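Long-range contacts in 4-oxalocrotonate decarboxylase NahK (Pseudomonas putida, PDB 5D2K), which catalyses the metal-assisted decarboxylation of (3E)-2-oxohex-3-enedioate (4-oxalocrotonate) to 2-oxopent-4-enoate and CO2 in the breakdown of naphthalene: residues I87-A92 with N167-F173; I174-A180 with G260-A266; V185-T189 with G211-S215; V192-K196 with I242-P247. The protein carries 1 engineered substitution. The contacts are given in a common frame with arbitrary orientation. Where two conformers were deposited one is given. Numbering follows the deposited sequence.

Contact 1. Residues I87-A92 with N167-F173; sequences IYGFLA and NASSTRF. With OOG (2-oxoadipic acid), chain D; EDO (1,2-ethanediol), chain H.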
loop_
_atom_site.group_PDB
_atom_site.type_symbol
_atom_site.label_atom_id
_atom_site.label_comp_id
_atom_site.label_asym_id
_atom_site.label_seq_id
_atom_site.Cartn_x
_atom_site.Cartn_y
_atom_site.Cartn_z
ATOM N N ILE A 87 -4.536 -5.918 5.240
ATOM C CA ILE A 87 -4.744 -4.609 5.842
ATOM C C ILE A 87 -4.830 -3.563 4.743
ATOM O O ILE A 87 -4.490 -3.839 3.584
ATOM C CB ILE A 87 -3.598 -4.257 6.809
ATOM C CG1 ILE A 87 -2.263 -4.231 6.059
ATOM C CG2 ILE A 87 -3.545 -5.270 7.958
ATOM C CD1 ILE A 87 -1.062 -3.866 6.956
ATOM N N TYR A 88 -5.289 -2.365 5.089
ATOM C CA TYR A 88 -5.261 -1.275 4.130
ATOM C C TYR A 88 -4.606 -0.040 4.759
ATOM O O TYR A 88 -4.434 0.032 5.974
ATOM C CB TYR A 88 -6.669 -0.941 3.606
ATOM C CG TYR A 88 -7.620 -0.307 4.610
ATOM C CD1 TYR A 88 -7.563 1.053 4.902
ATOM C CD2 TYR A 88 -8.584 -1.078 5.260
ATOM C CE1 TYR A 88 -8.444 1.624 5.816
ATOM C CE2 TYR A 88 -9.467 -0.522 6.162
ATOM C CZ TYR A 88 -9.391 0.829 6.447
ATOM O OH TYR A 88 -10.266 1.390 7.358
ATOM N N GLY A 89 -4.234 0.906 3.906
ATOM C CA GLY A 89 -3.760 2.213 4.334
ATOM C C GLY A 89 -4.083 3.220 3.247
ATOM O O GLY A 89 -4.662 2.863 2.215
ATOM N N PHE A 90 -3.732 4.483 3.471
ATOM C CA PHE A 90 -4.032 5.533 2.498
ATOM C C PHE A 90 -2.772 6.069 1.822
ATOM O O PHE A 90 -1.658 5.891 2.329
ATOM C CB PHE A 90 -4.787 6.691 3.175
ATOM C CG PHE A 90 -3.945 7.462 4.160
ATOM C CD1 PHE A 90 -3.134 8.510 3.735
ATOM C CD2 PHE A 90 -3.937 7.116 5.503
ATOM C CE1 PHE A 90 -2.337 9.206 4.639
ATOM C CE2 PHE A 90 -3.154 7.801 6.407
ATOM C CZ PHE A 90 -2.346 8.850 5.976
ATOM N N LEU A 91 -2.963 6.739 0.687
ATOM C CA LEU A 91 -1.862 7.332 -0.078
ATOM C C LEU A 91 -2.014 8.852 -0.159
ATOM O O LEU A 91 -3.027 9.363 -0.662
ATOM C CB LEU A 91 -1.813 6.728 -1.489
ATOM C CG LEU A 91 -1.720 5.203 -1.542
ATOM C CD1 LEU A 91 -1.893 4.730 -2.982
ATOM C CD2 LEU A 91 -0.382 4.724 -0.996
ATOM N N ALA A 92 -1.025 9.580 0.353
ATOM C CA ALA A 92 -1.018 11.038 0.247
ATOM C C ALA A 92 -0.375 11.498 -1.058
ATOM O O ALA A 92 0.470 10.785 -1.639
ATOM C CB ALA A 92 -0.293 11.652 1.436
ATOM N N ASN A 167 0.036 3.230 9.077
ATOM C CA ASN A 167 -0.482 3.358 7.720
ATOM C C ASN A 167 0.092 2.311 6.760
ATOM O O ASN A 167 0.414 2.605 5.609
ATOM C CB ASN A 167 -0.218 4.765 7.178
ATOM C CG ASN A 167 -1.023 5.051 5.926
ATOM O OD1 ASN A 167 -2.113 4.506 5.759
ATOM N ND2 ASN A 167 -0.486 5.877 5.035
ATOM N N ALA A 168 0.210 1.087 7.258
ATOM C CA ALA A 168 0.682 -0.047 6.458
ATOM C C ALA A 168 2.009 0.251 5.742
ATOM O O ALA A 168 2.226 -0.191 4.620
ATOM C CB ALA A 168 -0.392 -0.461 5.454
ATOM N N SER A 169 2.896 0.985 6.419
ATOM C CA SER A 169 4.273 1.227 5.950
ATOM C C SER A 169 4.357 2.065 4.666
ATOM O O SER A 169 5.397 2.098 4.003
ATOM C CB SER A 169 5.008 -0.105 5.732
ATOM O OG SER A 169 4.901 -0.957 6.871
ATOM N N SER A 170 3.281 2.760 4.322
ATOM C CA SER A 170 3.258 3.501 3.066
ATOM C C SER A 170 4.220 4.682 3.083
ATOM O O SER A 170 4.396 5.334 4.120
ATOM C CB SER A 170 1.844 4.005 2.779
ATOM O OG SER A 170 0.907 2.939 2.764
ATOM N N THR A 171 4.820 4.987 1.934
ATOM C CA THR A 171 5.651 6.189 1.864
ATOM C C THR A 171 5.838 6.755 0.441
ATOM O O THR A 171 5.828 7.977 0.281
ATOM C CB THR A 171 7.044 5.936 2.544
ATOM O OG1 THR A 171 7.568 7.172 3.045
ATOM C CG2 THR A 171 8.065 5.277 1.603
ATOM N N ARG A 172 5.992 5.899 -0.579
ATOM C CA ARG A 172 6.043 6.372 -1.970
ATOM C C ARG A 172 5.372 5.372 -2.888
ATOM O O ARG A 172 5.268 4.197 -2.549
ATOM C CB ARG A 172 7.480 6.573 -2.478
ATOM C CG ARG A 172 8.366 7.525 -1.653
ATOM C CD ARG A 172 8.035 8.996 -1.893
ATOM N NE ARG A 172 8.969 9.856 -1.150
ATOM C CZ ARG A 172 8.770 10.293 0.088
ATOM N NH1 ARG A 172 7.660 9.978 0.751
ATOM N NH2 ARG A 172 9.694 11.050 0.675
ATOM N N PHE A 173 4.932 5.843 -4.051
ATOM C CA PHE A 173 4.503 4.922 -5.099
ATOM C C PHE A 173 4.834 5.523 -6.455
ATOM O O PHE A 173 4.803 6.739 -6.639
ATOM C CB PHE A 173 3.006 4.580 -4.975
ATOM C CG PHE A 173 2.072 5.728 -5.254
ATOM C CD1 PHE A 173 1.693 6.611 -4.243
ATOM C CD2 PHE A 173 1.549 5.918 -6.528
ATOM C CE1 PHE A 173 0.824 7.666 -4.510
ATOM C CE2 PHE A 173 0.683 6.965 -6.801
ATOM C CZ PHE A 173 0.315 7.843 -5.797
HETATM C C2 OOG D . 3.246 -3.641 5.041
HETATM C C3 OOG D . 2.863 -3.166 3.649
HETATM C C4 OOG D . 2.210 -4.283 2.860
HETATM C C6 OOG D . 1.831 -4.998 0.382
HETATM O O4 OOG D . 1.692 -4.680 -0.822
HETATM O O3 OOG D . 1.816 -6.205 0.733
HETATM C C5 OOG D . 2.034 -3.909 1.406
HETATM C C1 OOG D . 4.702 -4.060 5.065
HETATM O O1 OOG D . 5.540 -3.445 5.787
HETATM O O2 OOG D . 5.072 -5.037 4.361
HETATM O O5 OOG D . 2.047 -2.762 1.016
HETATM C C1 EDO H . -11.376 -1.484 9.563
HETATM O O1 EDO H . -11.860 -0.649 8.489
HETATM C C2 EDO H . -11.056 -2.893 9.065
HETATM O O2 EDO H . -10.988 -3.801 10.180
#
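Two hydrogen bonds, both made by the side-chain amide of Asn167, tie the segments together. Phe90 N donates to Asn167 OD1 (2.8 Å, 158° at the hydrogen) and Asn167 ND2 returns a bond to Phe90 O (2.9 Å, 160°), so one amide satisfies both backbone polar groups of Phe90. Gly89 leaves room for it: its CA lies 3.2 Å from Asn167 OD1, and an ideal CB would clash with that oxygen. Asn167, at positive phi, is the C-prime residue of the Schellman motif ending helix 160-165. Its carbonyl O accepts from Ser170 N (3.1 Å) and Ser170 OG (2.9 Å). The turn then presents Ser169 OG to O1 of 2-oxoadipate (2.8 Å), while Ala168 O accepts from Lys69 NZ, which also binds the ligand. Tyr88 N and O bond to Tyr48 OH and Gln51 NE2, and Tyr88 OH donates to ethanediol O1 (2.8 Å). Apolar contacts are few: Ile87 CD1 to Ala168 CB at 3.8 Å and Leu91 CB to Phe173 CE1 at 4.1 Å. The two strand axes stay 7.5 Å apart at 52° and do not pair. Strand 87-92 pairs with strand 65-71, helix 44-60 packs against Phe90 and Asn167, and strand 139-149 adjoins Ser170.

Contact 2. Residues I174-A180 with G260-A266; sequences ITGGRMA and GLGSVSA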
loop_
_atom_site.group_PDB
_atom_site.type_symbol
_atom_site.label_atom_id
_atom_site.label_comp_id
_atom_site.label_asym_id
_atom_site.label_seq_id
_atom_site.Cartn_x
_atom_site.Cartn_y
_atom_site.Cartn_z
ATOM N N ILE A 174 5.173 4.642 -7.393
ATOM C CA ILE A 174 5.619 5.032 -8.734
ATOM C C ILE A 174 4.704 4.411 -9.788
ATOM O O ILE A 174 4.651 3.190 -9.911
ATOM C CB ILE A 174 7.074 4.564 -9.010
ATOM C CG1 ILE A 174 7.998 4.874 -7.826
ATOM C CG2 ILE A 174 7.600 5.176 -10.313
ATOM C CD1 ILE A 174 9.141 3.863 -7.629
ATOM N N THR A 175 3.986 5.232 -10.549
ATOM C CA THR A 175 3.135 4.702 -11.616
ATOM C C THR A 175 3.884 4.764 -12.939
ATOM O O THR A 175 4.759 5.620 -13.135
ATOM C CB THR A 175 1.804 5.468 -11.757
ATOM O OG1 THR A 175 2.064 6.840 -12.079
ATOM C CG2 THR A 175 0.980 5.380 -10.470
ATOM N N GLY A 176 3.568 3.854 -13.850
ATOM C CA GLY A 176 4.226 3.882 -15.138
ATOM C C GLY A 176 3.667 2.861 -16.102
ATOM O O GLY A 176 2.567 2.349 -15.900
ATOM N N GLY A 177 4.430 2.582 -17.154
ATOM C CA GLY A 177 4.011 1.662 -18.196
ATOM C C GLY A 177 2.737 2.112 -18.888
ATOM O O GLY A 177 2.436 3.301 -18.965
ATOM N N ARG A 178 1.974 1.147 -19.389
ATOM C CA ARG A 178 0.743 1.435 -20.125
ATOM C C ARG A 178 -0.513 1.262 -19.266
ATOM O O ARG A 178 -0.693 0.211 -18.646
ATOM C CB ARG A 178 0.684 0.540 -21.368
ATOM C CG ARG A 178 1.937 0.666 -22.235
ATOM C CD ARG A 178 2.047 -0.428 -23.295
ATOM N NE ARG A 178 1.071 -0.264 -24.368
ATOM C CZ ARG A 178 1.351 0.240 -25.565
ATOM N NH1 ARG A 178 2.588 0.635 -25.850
ATOM N NH2 ARG A 178 0.394 0.345 -26.478
ATOM N N MET A 179 -1.381 2.274 -19.271
ATOM C CA MET A 179 -2.526 2.348 -18.357
ATOM C C MET A 179 -3.852 2.083 -19.074
ATOM O O MET A 179 -4.523 3.022 -19.508
ATOM C CB MET A 179 -2.557 3.720 -17.665
ATOM C CG MET A 179 -1.270 4.072 -16.896
ATOM S SD MET A 179 -1.282 5.602 -15.912
ATOM C CE MET A 179 0.453 5.728 -15.465
ATOM N N ALA A 180 -4.231 0.806 -19.178
ATOM C CA ALA A 180 -5.309 0.388 -20.070
ATOM C C ALA A 180 -6.618 -0.061 -19.410
ATOM O O ALA A 180 -6.671 -0.383 -18.230
ATOM C CB ALA A 180 -4.798 -0.730 -20.948
ATOM N N GLY A 260 2.890 -7.129 -21.485
ATOM C CA GLY A 260 2.022 -6.403 -22.400
ATOM C C GLY A 260 1.706 -4.960 -22.038
ATOM O O GLY A 260 0.930 -4.297 -22.735
ATOM N N LEU A 261 2.296 -4.467 -20.953
ATOM C CA LEU A 261 1.999 -3.123 -20.459
ATOM C C LEU A 261 3.254 -2.292 -20.208
ATOM O O LEU A 261 3.227 -1.347 -19.426
ATOM C CB LEU A 261 1.182 -3.191 -19.160
ATOM C CG LEU A 261 -0.213 -3.812 -19.235
ATOM C CD1 LEU A 261 -0.817 -3.861 -17.830
ATOM C CD2 LEU A 261 -1.106 -3.041 -20.191
ATOM N N GLY A 262 4.355 -2.633 -20.866
ATOM C CA GLY A 262 5.554 -1.819 -20.729
ATOM C C GLY A 262 6.245 -1.999 -19.387
ATOM O O GLY A 262 6.210 -3.076 -18.796
ATOM N N SER A 263 6.876 -0.939 -18.896
ATOM C CA SER A 263 7.655 -1.048 -17.674
ATOM C C SER A 263 7.572 0.210 -16.832
ATOM O O SER A 263 7.271 1.282 -17.341
ATOM C CB SER A 263 9.126 -1.350 -17.991
ATOM O OG SER A 263 9.695 -0.314 -18.771
ATOM N N VAL A 264 7.836 0.044 -15.538
ATOM C CA VAL A 264 7.938 1.136 -14.573
ATOM C C VAL A 264 9.373 1.199 -14.075
ATOM O O VAL A 264 9.938 0.172 -13.699
ATOM C CB VAL A 264 6.984 0.927 -13.369
ATOM C CG1 VAL A 264 7.076 2.095 -12.389
ATOM C CG2 VAL A 264 5.551 0.720 -13.847
ATOM N N SER A 265 9.984 2.381 -14.071
ATOM C CA SER A 265 11.387 2.516 -13.671
ATOM C C SER A 265 11.565 3.627 -12.648
ATOM O O SER A 265 10.746 4.545 -12.576
ATOM C CB SER A 265 12.282 2.805 -14.885
ATOM O OG SER A 265 12.268 1.756 -15.834
ATOM N N ALA A 266 12.652 3.558 -11.890
ATOM C CA ALA A 266 13.011 4.610 -10.952
ATOM C C ALA A 266 14.468 4.468 -10.583
ATOM O O ALA A 266 15.056 3.387 -10.734
ATOM C CB ALA A 266 12.141 4.560 -9.705
#
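Polar contact between the segments is backbone to backbone: Arg178 N donates to Leu261 O (2.8 Å, 159°), and Gly177 N lies 3.1 Å from Ser263 O. CA separations of 4.7 Å for Gly176-Val264, 4.6 Å for Gly177-Ser263 and 4.7 Å for Arg178-Leu261 give the register of two nearly antiparallel runs, with end-to-end directions 162° apart. Glycine permits this closeness. An ideal CB on Gly177 would sit 2.5 Å from Leu261 O, a clash, and Gly177 (phi 60°) and Gly262 (phi 74°) both hold positive phi. Here Leu261 and Gly262 together face Tyr258, a classic beta bulge between strands 253-258 and 263-268. The contact joins the two sheets of the FAH-type domain, since strand 170-175 belongs to one and strand 263-268 to the other. Apolar contacts flank the backbone meeting: Ile174 CG2 to Val264 CG1 at 3.8 Å, Ile174 CD1 to Ala266 CB at 3.7 Å and, at the bulge, Ala180 CB to Leu261 CD2 at 4.4 Å. The aliphatic part of Arg178 also lies over the bulge backbone, Arg178 CD being 4.0 Å from Gly262 N.

Contact 3. Residues V185-T189 with G211-S215; sequences VDLRT and GHPLS
This is a loop-to-helix-start contact, mainly van der Waals in character, in which residues 185-189, on the way from strand 170-175 to strand 191-196, pack against the N-terminus of helix 213-225. The register is set by CA separations of 5.1 Å for Arg188-His212 and 6.3 Å for Leu187-Pro213. Build the loop extended at Val185 (phi/psi -129/124°) and Asp186 (-88/103°), then turning at Leu187 (-72/-19°) and Arg188 (-75/-41°). Asp186, chi1 t, makes an Asx motif: its OD1 accepts from Thr189 N at 3.1 Å and, weakly, from Arg188 N at 2.9 Å. Opposite the loop, Gly211 has phi/psi 91/-22°, His212 is extended (-170/127°), and Pro213 (-55/-29°) and Leu214 (-70/-21°, rotamer m, t) begin the helical turn. His212 is the N-cap, chi1 t and chi2 -65°, its ND1 accepting from Leu214 N at 3.1 Å; Ser215 N bonds to His212 O at 2.8 Å. One face of the His212 ring lies under Arg188 N, with CD2 3.8 Å from Arg188 CB. A water 2.8 Å from His212 NE2 donates weakly to Asp186 OD1 at 3.3 Å. Leu187 has its CB toward the helix start, 3.9 Å from Pro213 CG, and its m, t rotamer brings CD1 3.9 Å from Leu214 CD2. Its carbonyl O meets Pro213 CD at 3.3 Å and has no hydrogen-bond partner. Ile117 of strand 112-121 touches both Leu187 and Pro213.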
loop_
_atom_site.group_PDB
_atom_site.type_symbol
_atom_site.label_atom_id
_atom_site.label_comp_id
_atom_site.label_asym_id
_atom_site.label_seq_id
_atom_site.Cartn_x
_atom_site.Cartn_y
_atom_site.Cartn_z
ATOM N N VAL A 185 -6.867 -6.285 -20.297
ATOM C CA VAL A 185 -5.825 -6.805 -19.413
ATOM C C VAL A 185 -6.354 -7.913 -18.503
ATOM O O VAL A 185 -7.321 -7.708 -17.759
ATOM C CB VAL A 185 -5.227 -5.693 -18.517
ATOM C CG1 VAL A 185 -3.975 -6.205 -17.793
ATOM C CG2 VAL A 185 -4.906 -4.437 -19.335
ATOM N N ASP A 186 -5.714 -9.073 -18.545
ATOM C CA ASP A 186 -6.053 -10.160 -17.636
ATOM C C ASP A 186 -5.234 -9.992 -16.361
ATOM O O ASP A 186 -4.040 -10.293 -16.341
ATOM C CB ASP A 186 -5.778 -11.515 -18.295
ATOM C CG ASP A 186 -6.272 -12.696 -17.461
ATOM O OD1 ASP A 186 -6.225 -12.638 -16.215
ATOM O OD2 ASP A 186 -6.705 -13.703 -18.066
ATOM N N LEU A 187 -5.862 -9.498 -15.302
ATOM C CA LEU A 187 -5.122 -9.225 -14.071
ATOM C C LEU A 187 -4.712 -10.492 -13.336
ATOM O O LEU A 187 -3.811 -10.457 -12.497
ATOM C CB LEU A 187 -5.947 -8.338 -13.137
ATOM C CG LEU A 187 -6.236 -6.947 -13.701
ATOM C CD1 LEU A 187 -7.043 -6.129 -12.696
ATOM C CD2 LEU A 187 -4.938 -6.224 -14.083
ATOM N N ARG A 188 -5.372 -11.607 -13.640
ATOM C CA ARG A 188 -5.029 -12.869 -12.983
ATOM C C ARG A 188 -3.728 -13.443 -13.535
ATOM O O ARG A 188 -2.886 -13.949 -12.777
ATOM C CB ARG A 188 -6.166 -13.888 -13.149
ATOM C CG ARG A 188 -5.921 -15.196 -12.406
ATOM C CD ARG A 188 -7.051 -16.193 -12.663
ATOM N NE ARG A 188 -7.132 -16.597 -14.064
ATOM C CZ ARG A 188 -6.569 -17.695 -14.561
ATOM N NH1 ARG A 188 -5.854 -18.490 -13.776
ATOM N NH2 ARG A 188 -6.713 -17.996 -15.843
ATOM N N THR A 189 -3.557 -13.346 -14.849
ATOM C CA THR A 189 -2.405 -13.957 -15.497
ATOM C C THR A 189 -1.297 -12.957 -15.828
ATOM O O THR A 189 -0.284 -13.327 -16.405
ATOM C CB THR A 189 -2.816 -14.694 -16.792
ATOM O OG1 THR A 189 -3.312 -13.756 -17.759
ATOM C CG2 THR A 189 -3.898 -15.737 -16.486
ATOM N N GLY A 211 -5.676 -14.504 -5.284
ATOM C CA GLY A 211 -6.241 -15.270 -6.382
ATOM C C GLY A 211 -6.610 -14.418 -7.585
ATOM O O GLY A 211 -6.726 -14.915 -8.703
ATOM N N HIS A 212 -6.818 -13.124 -7.341
ATOM C CA HIS A 212 -7.197 -12.176 -8.387
ATOM C C HIS A 212 -7.100 -10.767 -7.811
ATOM O O HIS A 212 -7.701 -10.506 -6.783
ATOM C CB HIS A 212 -8.630 -12.420 -8.875
ATOM C CG HIS A 212 -8.903 -11.847 -10.224
ATOM N ND1 HIS A 212 -8.893 -10.489 -10.481
ATOM C CD2 HIS A 212 -9.181 -12.451 -11.405
ATOM C CE1 HIS A 212 -9.149 -10.289 -11.762
ATOM N NE2 HIS A 212 -9.317 -11.463 -12.344
ATOM N N PRO A 213 -6.360 -9.852 -8.472
ATOM C CA PRO A 213 -6.272 -8.503 -7.885
ATOM C C PRO A 213 -7.631 -7.830 -7.604
ATOM O O PRO A 213 -7.751 -7.035 -6.658
ATOM C CB PRO A 213 -5.473 -7.729 -8.944
ATOM C CG PRO A 213 -4.539 -8.767 -9.497
ATOM C CD PRO A 213 -5.433 -10.012 -9.610
ATOM N N LEU A 214 -8.655 -8.157 -8.386
ATOM C CA LEU A 214 -9.961 -7.544 -8.143
ATOM C C LEU A 214 -10.591 -8.063 -6.836
ATOM O O LEU A 214 -11.442 -7.392 -6.245
ATOM C CB LEU A 214 -10.889 -7.778 -9.339
ATOM C CG LEU A 214 -10.471 -7.079 -10.634
ATOM C CD1 LEU A 214 -11.545 -7.227 -11.701
ATOM C CD2 LEU A 214 -10.149 -5.596 -10.383
ATOM N N SER A 215 -10.155 -9.233 -6.358
ATOM C CA SER A 215 -10.636 -9.721 -5.058
ATOM C C SER A 215 -10.103 -8.854 -3.928
ATOM O O SER A 215 -10.725 -8.729 -2.876
ATOM C CB SER A 215 -10.235 -11.183 -4.829
ATOM O OG SER A 215 -10.935 -12.043 -5.730
HETATM O O HOH W 1 -9.317 -12.210 -15.090
#

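Contact 4. Residues V192-K196 with I242-P247; sequences VVMEK and ITAAVP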
loop_
_atom_site.group_PDB
_atom_site.type_symbol
_atom_site.label_atom_id
_atom_site.label_comp_id
_atom_site.label_asym_id
_atom_site.label_seq_id
_atom_site.Cartn_x
_atom_site.Cartn_y
_atom_site.Cartn_z
ATOM N N VAL A 192 4.699 -10.210 -13.980
ATOM C CA VAL A 192 5.476 -9.062 -13.539
ATOM C C VAL A 192 6.912 -9.485 -13.216
ATOM O O VAL A 192 7.121 -10.454 -12.495
ATOM C CB VAL A 192 4.816 -8.410 -12.311
ATOM C CG1 VAL A 192 5.517 -7.143 -11.952
ATOM C CG2 VAL A 192 3.339 -8.123 -12.582
ATOM N N VAL A 193 7.894 -8.767 -13.763
ATOM C CA VAL A 193 9.300 -9.095 -13.542
ATOM C C VAL A 193 10.019 -7.882 -12.974
ATOM O O VAL A 193 10.103 -6.853 -13.647
ATOM C CB VAL A 193 9.994 -9.530 -14.850
ATOM C CG1 VAL A 193 11.476 -9.838 -14.603
ATOM C CG2 VAL A 193 9.289 -10.738 -15.459
ATOM N N MET A 194 10.544 -8.017 -11.756
ATOM C CA MET A 194 11.270 -6.935 -11.085
ATOM C C MET A 194 12.767 -7.080 -11.319
ATOM O O MET A 194 13.356 -8.116 -10.988
ATOM C CB MET A 194 10.972 -6.930 -9.587
ATOM C CG MET A 194 11.725 -5.867 -8.774
ATOM S SD MET A 194 11.561 -6.121 -6.987
ATOM C CE MET A 194 9.819 -5.779 -6.728
ATOM N N GLU A 195 13.368 -6.044 -11.893
ATOM C CA GLU A 195 14.817 -5.992 -12.093
ATOM C C GLU A 195 15.425 -4.924 -11.189
ATOM O O GLU A 195 14.859 -3.851 -11.020
ATOM C CB GLU A 195 15.149 -5.706 -13.557
ATOM C CG GLU A 195 14.584 -6.752 -14.527
ATOM C CD GLU A 195 14.865 -6.438 -15.984
ATOM O OE1 GLU A 195 15.408 -5.351 -16.279
ATOM O OE2 GLU A 195 14.541 -7.284 -16.850
ATOM N N LYS A 196 16.575 -5.228 -10.600
ATOM C CA LYS A 196 17.304 -4.249 -9.794
ATOM C C LYS A 196 18.738 -4.243 -10.280
ATOM O O LYS A 196 19.356 -5.303 -10.404
ATOM C CB LYS A 196 17.230 -4.581 -8.303
ATOM C CG LYS A 196 18.135 -3.730 -7.394
ATOM C CD LYS A 196 17.978 -4.173 -5.939
ATOM C CE LYS A 196 18.979 -3.527 -5.001
ATOM N NZ LYS A 196 18.895 -4.175 -3.658
ATOM N N ILE A 242 2.862 -8.178 -5.444
ATOM C CA ILE A 242 2.741 -9.452 -6.131
ATOM C C ILE A 242 3.878 -10.368 -5.673
ATOM O O ILE A 242 3.704 -11.583 -5.546
ATOM C CB ILE A 242 2.715 -9.244 -7.654
ATOM C CG1 ILE A 242 1.366 -8.622 -8.050
ATOM C CG2 ILE A 242 2.896 -10.565 -8.396
ATOM C CD1 ILE A 242 1.301 -8.002 -9.438
ATOM N N THR A 243 5.023 -9.771 -5.361
ATOM C CA THR A 243 6.183 -10.534 -4.910
ATOM C C THR A 243 6.689 -10.029 -3.574
ATOM O O THR A 243 6.198 -9.031 -3.046
ATOM C CB THR A 243 7.352 -10.444 -5.901
ATOM O OG1 THR A 243 7.971 -9.158 -5.786
ATOM C CG2 THR A 243 6.886 -10.653 -7.325
ATOM N N ALA A 244 7.706 -10.702 -3.046
ATOM C CA ALA A 244 8.404 -10.202 -1.881
ATOM C C ALA A 244 9.027 -8.845 -2.194
ATOM O O ALA A 244 9.434 -8.571 -3.324
ATOM C CB ALA A 244 9.468 -11.191 -1.428
ATOM N N ALA A 245 9.089 -8.004 -1.177
ATOM C CA ALA A 245 9.687 -6.681 -1.285
ATOM C C ALA A 245 11.222 -6.763 -1.295
ATOM O O ALA A 245 11.811 -7.667 -0.693
ATOM C CB ALA A 245 9.197 -5.810 -0.147
ATOM N N VAL A 246 11.856 -5.826 -1.993
ATOM C CA VAL A 246 13.305 -5.832 -2.206
ATOM C C VAL A 246 13.912 -4.521 -1.713
ATOM O O VAL A 246 13.444 -3.449 -2.078
ATOM C CB VAL A 246 13.624 -6.034 -3.689
ATOM C CG1 VAL A 246 15.099 -5.791 -3.986
ATOM C CG2 VAL A 246 13.180 -7.435 -4.144
ATOM N N PRO A 247 14.964 -4.595 -0.880
ATOM C CA PRO A 247 15.559 -3.352 -0.372
ATOM C C PRO A 247 16.189 -2.491 -1.486
ATOM O O PRO A 247 16.683 -3.008 -2.500
ATOM C CB PRO A 247 16.623 -3.847 0.618
ATOM C CG PRO A 247 16.911 -5.246 0.215
ATOM C CD PRO A 247 15.657 -5.801 -0.391
#
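Packing between the two sheets of the FAH-type domain sets strand 191-196, of the five-stranded sheet, over residues 242-247, a loop that ends in a short strand of the other sheet. The runs point almost the same way (7° apart). Val192 CA is 7.9 Å from Ile242 CA and Met194 CA 8.8 Å from Thr243 CA, so side chains fill the gap. Alternation along the strand turns the CB atoms of Val192, Met194 and Lys196 toward the partner, all with chi1 t. Val192 places CG2 3.7 Å from CD1 of Ile242, whose chi1 m, chi2 t rotamer extends it across the interval. Met194 is t, t, m: the last torsion folds the thioether so that SD lies 3.5 Å from Val246 CG2 while CE comes within 4.0 Å of Thr243 OG1. Val246, chi1 t, also sets CG1 3.8 Å from Lys196 CD. Beneath this layer, Ala245 packs on Lys112 and Glu114 of strand 112-121. The lysine chain is fully extended, with all four torsions t, and this reach lets Lys196 NZ donate to Pro247 O at 2.8 Å.

Contact 1 is the one at the active site: Ala168 and Ser169 line the 2-oxoadipate pocket, and the Ser170 side chain lies about 7 Å from magnesium, which Glu114, Glu116 and Glu147 bind. Strand 170-175 runs from there into contact 2, whose centre is about 20 Å from that of contact 1, and where the two sheets meet. Contact 4 joins the same sheets elsewhere, its centre about 14 Å from that of contact 2; its Ile242 side chain is about 8 Å from the ligand and 9 Å from the metal. Contact 3 touches contact 2 through Val185, with CG1 3.9 Å from Leu261 CD1 and CG2 4.0 Å from Ala180 CB. Contacts 3 and 4 both nest within the loop contact 2 closes, and their segments alternate along the chain.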